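Local structure of dihydropyrimidinase (Brevibacillus agri, 3SFW) at the interface of chains A and B and the interface of chains A and C. The protein catalyses the zinc-dependent hydrolytic opening of the ring of 5,6-dihydropyrimidines, as a member of the amidohydrolase family. Residues are numbered along the deposited sequence; one frame, centred on the assembly and turned at random. Chains: chain A/B/C, Dihydropyrimidinase.

Contact 1: the interface of chains A and B. Residues chain A 189, 192-193, 213, 216; chain B 167, 171, 227, 230.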
# COMPACT_ATOMS: atom_id res chain seq x y z
N VAL A 189 -2.17 -25.40 0.08
CA VAL A 189 -1.46 -25.08 -1.17
C VAL A 189 -0.22 -25.94 -1.23
O VAL A 189 0.06 -26.54 -2.26
CB VAL A 189 -1.03 -23.56 -1.21
CG1 VAL A 189 0.03 -23.33 -2.37
CG2 VAL A 189 -2.23 -22.69 -1.41
N TYR A 192 -0.77 -29.73 -2.00
CA TYR A 192 -1.14 -29.99 -3.41
C TYR A 192 0.08 -29.88 -4.28
O TYR A 192 0.38 -30.80 -5.06
CB TYR A 192 -2.19 -29.00 -3.92
CG TYR A 192 -2.54 -29.28 -5.37
CD1 TYR A 192 -3.41 -30.32 -5.69
CD2 TYR A 192 -1.82 -28.66 -6.39
CE1 TYR A 192 -3.67 -30.63 -7.04
CE2 TYR A 192 -2.04 -28.99 -7.73
CZ TYR A 192 -2.99 -29.94 -8.04
OH TYR A 192 -3.18 -30.26 -9.37
N LEU A 193 0.87 -28.81 -4.08
CA LEU A 193 2.09 -28.64 -4.89
C LEU A 193 3.10 -29.76 -4.73
O LEU A 193 3.74 -30.17 -5.70
CB LEU A 193 2.74 -27.27 -4.66
CG LEU A 193 1.89 -26.05 -5.06
CD1 LEU A 193 2.65 -24.73 -4.67
CD2 LEU A 193 1.51 -26.02 -6.58
N PRO A 213 5.95 -21.70 -2.48
CA PRO A 213 6.33 -20.37 -2.96
C PRO A 213 6.07 -19.27 -1.94
O PRO A 213 5.24 -19.46 -1.03
CB PRO A 213 5.43 -20.15 -4.18
CG PRO A 213 4.78 -21.46 -4.48
CD PRO A 213 4.77 -22.23 -3.19
N ALA A 216 2.64 -18.24 -0.68
CA ALA A 216 1.94 -19.13 0.27
C ALA A 216 2.24 -18.71 1.73
O ALA A 216 1.40 -18.87 2.63
CB ALA A 216 2.39 -20.60 0.05
N PHE B 167 -8.08 -24.21 -3.92
CA PHE B 167 -6.87 -24.20 -4.72
C PHE B 167 -6.94 -25.20 -5.90
O PHE B 167 -6.53 -24.89 -7.02
CB PHE B 167 -5.65 -24.47 -3.83
CG PHE B 167 -4.34 -24.25 -4.55
CD1 PHE B 167 -4.09 -23.05 -5.21
CD2 PHE B 167 -3.37 -25.25 -4.58
CE1 PHE B 167 -2.89 -22.87 -5.85
CE2 PHE B 167 -2.12 -25.03 -5.15
CZ PHE B 167 -1.88 -23.85 -5.78
N ILE B 171 -6.71 -24.40 -10.00
CA ILE B 171 -5.78 -25.07 -10.94
C ILE B 171 -6.54 -25.78 -12.09
O ILE B 171 -6.20 -25.62 -13.28
CB ILE B 171 -4.89 -26.08 -10.23
CG1 ILE B 171 -3.97 -25.32 -9.26
CG2 ILE B 171 -4.00 -26.87 -11.26
CD1 ILE B 171 -3.38 -26.19 -8.25
N LEU B 227 -4.42 -17.47 -3.65
CA LEU B 227 -4.52 -18.84 -4.23
C LEU B 227 -4.67 -18.76 -5.77
O LEU B 227 -4.10 -19.58 -6.52
CB LEU B 227 -5.71 -19.61 -3.62
CG LEU B 227 -5.29 -20.50 -2.41
CD1 LEU B 227 -4.46 -19.73 -1.36
CD2 LEU B 227 -6.60 -21.08 -1.75
N LEU B 230 -1.22 -18.02 -7.09
CA LEU B 230 -0.47 -19.29 -6.99
C LEU B 230 -0.83 -20.28 -8.11
O LEU B 230 0.03 -21.05 -8.60
CB LEU B 230 -0.61 -19.94 -5.61
CG LEU B 230 0.22 -19.28 -4.48
CD1 LEU B 230 -0.41 -19.40 -3.09
CD2 LEU B 230 1.66 -19.87 -4.50

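Contact 2: the interface of chains A and C. Residues chain A 12-15, 370, 374, 379, 384; chain C 12-15, 370, 374, 379, 384.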
# COMPACT_ATOMS: atom_id res chain seq x y z
N THR A 12 24.20 -2.83 25.71
CA THR A 12 22.87 -3.42 25.88
C THR A 12 21.99 -2.87 24.76
O THR A 12 22.49 -2.33 23.76
CB THR A 12 22.26 -3.07 27.23
OG1 THR A 12 22.00 -1.66 27.26
CG2 THR A 12 23.19 -3.48 28.44
N ALA A 13 20.67 -3.05 24.88
CA ALA A 13 19.80 -2.60 23.79
C ALA A 13 19.77 -1.09 23.72
O ALA A 13 19.39 -0.54 22.67
CB ALA A 13 18.39 -3.18 23.92
N SER A 14 20.04 -0.42 24.85
CA SER A 14 20.10 1.05 24.86
C SER A 14 21.54 1.59 25.00
O SER A 14 21.99 2.46 24.22
CB SER A 14 19.17 1.62 25.92
OG SER A 14 19.29 0.92 27.19
N ASP A 15 22.29 1.00 25.92
CA ASP A 15 23.47 1.67 26.45
C ASP A 15 24.73 1.09 25.83
O ASP A 15 24.74 -0.09 25.40
CB ASP A 15 23.50 1.47 27.98
CG ASP A 15 22.39 2.24 28.69
OD1 ASP A 15 22.36 3.46 28.54
OD2 ASP A 15 21.53 1.60 29.32
N THR A 370 17.23 -8.71 24.27
CA THR A 370 16.32 -7.91 25.14
C THR A 370 14.87 -7.93 24.65
O THR A 370 13.93 -8.19 25.43
CB THR A 370 16.79 -6.46 25.19
OG1 THR A 370 18.20 -6.42 25.49
CG2 THR A 370 15.94 -5.63 26.21
N LYS A 374 11.42 -9.53 26.45
CA LYS A 374 10.24 -8.72 26.67
C LYS A 374 8.96 -9.37 26.03
O LYS A 374 7.91 -9.50 26.68
CB LYS A 374 10.49 -7.33 26.09
CG LYS A 374 11.43 -6.51 27.02
CD LYS A 374 11.87 -5.24 26.34
CE LYS A 374 12.62 -4.34 27.38
NZ LYS A 374 12.88 -3.08 26.65
N PHE A 379 11.57 -10.74 31.03
CA PHE A 379 12.31 -9.49 31.29
C PHE A 379 11.77 -8.92 32.61
O PHE A 379 10.57 -8.93 32.83
CB PHE A 379 12.04 -8.48 30.16
CG PHE A 379 12.91 -7.24 30.24
CD1 PHE A 379 12.42 -6.07 30.81
CD2 PHE A 379 14.23 -7.28 29.78
CE1 PHE A 379 13.26 -4.92 30.92
CE2 PHE A 379 15.04 -6.19 29.92
CZ PHE A 379 14.55 -5.01 30.46
N THR A 384 19.13 -8.56 29.67
CA THR A 384 19.90 -7.31 29.81
C THR A 384 21.11 -7.44 30.75
O THR A 384 21.36 -8.52 31.35
CB THR A 384 18.99 -6.17 30.29
OG1 THR A 384 19.66 -4.89 30.10
CG2 THR A 384 18.56 -6.42 31.76
N THR C 12 14.80 3.04 32.03
CA THR C 12 15.45 3.63 30.86
C THR C 12 14.75 3.07 29.63
O THR C 12 13.64 2.53 29.72
CB THR C 12 16.94 3.28 30.80
OG1 THR C 12 17.07 1.87 30.58
CG2 THR C 12 17.71 3.70 32.11
N ALA C 13 15.35 3.24 28.45
CA ALA C 13 14.67 2.78 27.24
C ALA C 13 14.62 1.27 27.19
O ALA C 13 13.79 0.72 26.45
CB ALA C 13 15.31 3.36 25.97
N SER C 14 15.57 0.61 27.86
CA SER C 14 15.56 -0.86 27.93
C SER C 14 15.15 -1.39 29.32
O SER C 14 14.27 -2.26 29.45
CB SER C 14 16.90 -1.43 27.47
OG SER C 14 18.02 -0.72 28.05
N ASP C 15 15.73 -0.80 30.36
CA ASP C 15 15.78 -1.46 31.66
C ASP C 15 14.73 -0.88 32.59
O ASP C 15 14.33 0.30 32.43
CB ASP C 15 17.19 -1.25 32.25
CG ASP C 15 18.26 -2.02 31.49
OD1 ASP C 15 18.14 -3.24 31.42
OD2 ASP C 15 19.16 -1.38 30.93
N THR C 370 16.06 8.89 25.00
CA THR C 370 17.20 8.09 24.48
C THR C 370 17.29 8.11 22.96
O THR C 370 18.37 8.36 22.38
CB THR C 370 17.07 6.64 24.95
OG1 THR C 370 16.83 6.61 26.36
CG2 THR C 370 18.34 5.81 24.55
N LYS C 374 20.24 9.70 20.42
CA LYS C 374 20.88 8.89 19.41
C LYS C 374 20.77 9.53 17.98
O LYS C 374 21.76 9.66 17.25
CB LYS C 374 20.26 7.50 19.44
CG LYS C 374 20.78 6.68 20.66
CD LYS C 374 19.99 5.41 20.82
CE LYS C 374 20.67 4.52 21.90
NZ LYS C 374 19.90 3.25 21.89
N PHE C 379 24.43 10.93 22.27
CA PHE C 379 24.39 9.69 23.06
C PHE C 379 25.83 9.12 23.05
O PHE C 379 26.48 9.13 22.01
CB PHE C 379 23.45 8.67 22.39
CG PHE C 379 23.21 7.43 23.23
CD1 PHE C 379 23.92 6.26 22.99
CD2 PHE C 379 22.29 7.48 24.28
CE1 PHE C 379 23.72 5.12 23.82
CE2 PHE C 379 22.12 6.39 25.09
CZ PHE C 379 22.80 5.21 24.84
N THR C 384 20.36 8.77 28.79
CA THR C 384 20.20 7.52 29.55
C THR C 384 20.62 7.67 31.02
O THR C 384 21.08 8.75 31.47
CB THR C 384 20.98 6.38 28.90
OG1 THR C 384 20.57 5.11 29.45
CG2 THR C 384 22.51 6.64 29.04
O HOH W 1 21.65 -0.96 29.81
O HOH W 2 19.57 1.18 31.21

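Contact 1: the interface of chains A and B
Packing of carbon against carbon carries this patch of the A–B interface, with no nitrogen or oxygen of one chain within bonding distance of the other.

The aromatic contacts centre on B:Phe167. Its CG is anti to the backbone N (chi1 -171°), and the side chain of B:Phe167 runs across those of A:Val189, A:Tyr192 and A:Leu193 at about a right angle. A:Val189 covers one face, its CG2 standing 4.1 Å above the ring plane of B:Phe167 and over the centre. The opposite face is backed from within chain B by CD1 of B:Ile171, displaced toward the rim, so the ring is held between a methyl of each subunit. A:Tyr192 meets the ring edge with CB, in plane, and its own CD2 lies 3.9 Å from CE2 of B:Phe167. Beyond, the A:Tyr192 ring and B:Ile171 approach tip to tip, the isoleucine CD1 turned to the CD2–CE2 side.

Among the aliphatic contacts, A:Val189 uses both its branches. Its CG2 lies 3.7 Å from CD1 of B:Leu227, while CG1, anti to the backbone N, points toward B:Phe167 and B:Leu230. The two methyls of B:Leu230 divide their work: CD1 faces A:Val189, and CD2 meets CG of A:Pro213 obliquely at 3.5 Å.

This two-fold contact probably helps to join subunits in the deposited tetramer. Helix 187-199 of chain A lies against helices 163-176 and 214-231 of chain B, with A:Pro213 immediately before helix 214-230.

Contact 2: the interface of chains A and C
The backbone turns at A:Ser14 and passes into an extended A:Asp15 (psi 157°), so that the link between strands 9-11 and 16-18 meets its two-fold mate from chain C, a contact that probably helps to hold two subunits together in the deposited tetramer.

A:Thr12 steadies this turn from within: its OG1, in the crowded position between backbone N and carbonyl carbon, accepts a hydrogen bond from the amide N of A:Asp15, 3.0 Å away and nearly straight (164° at H). A:Asp15 then reaches tip to tip toward C:Thr384, whose hydroxyl OG1 donates to the syn lone pair of carboxylate OD1 at 2.6 Å. The threonine hydroxyl is anti to its own backbone N (chi1 -166°), which directs it across the boundary. An alanine in place of A:Asp15 would probably loosen this junction, losing both the acceptor for C:Thr384 and a carboxylate oxygen that helps to hold the two interfacial waters.

Beside this bond, the extended chain of C:Lys374 carries NZ to the carbonyl O of A:Ser14, a weak hydrogen bond at 3.2 Å. The lysine CE lies 3.6 Å above the plane of the C:Phe379 ring, over its centre, while CA of A:Asp15 meets that ring at its edge. The same arrangement recurs with the chains exchanged.

On the axis, the A:Ser14 and C:Ser14 hydroxyls are modelled too close for their separation to be meaningful. The two aspartate carboxylates are nearly coplanar, with like charges likely to repel, although waters between them may soften this. Water 1 bonds to OG1 of A:Thr12 and bridges OD2 of A:Asp15 at 2.6 Å to OD2 of C:Asp15 at 2.8 Å.

The C-alpha centres of contact 1 and contact 2 are about 43 Å apart, and no residue or secondary-structure element is common to them. On chain A, contact 1 uses helix 187-199 and the start of helix 214-230, whereas contact 2 uses the turn between strands 9-11 and 16-18, helix 361-376 and the loop after it. One subunit can therefore hold two neighbours at once through separate surfaces, of which the patches described are apolar at contact 1 and mainly polar and hydrated at contact 2. Since each interface is two-fold symmetric, the pair is well suited to building the four-copy deposited assembly, which is probably the functional tetramer.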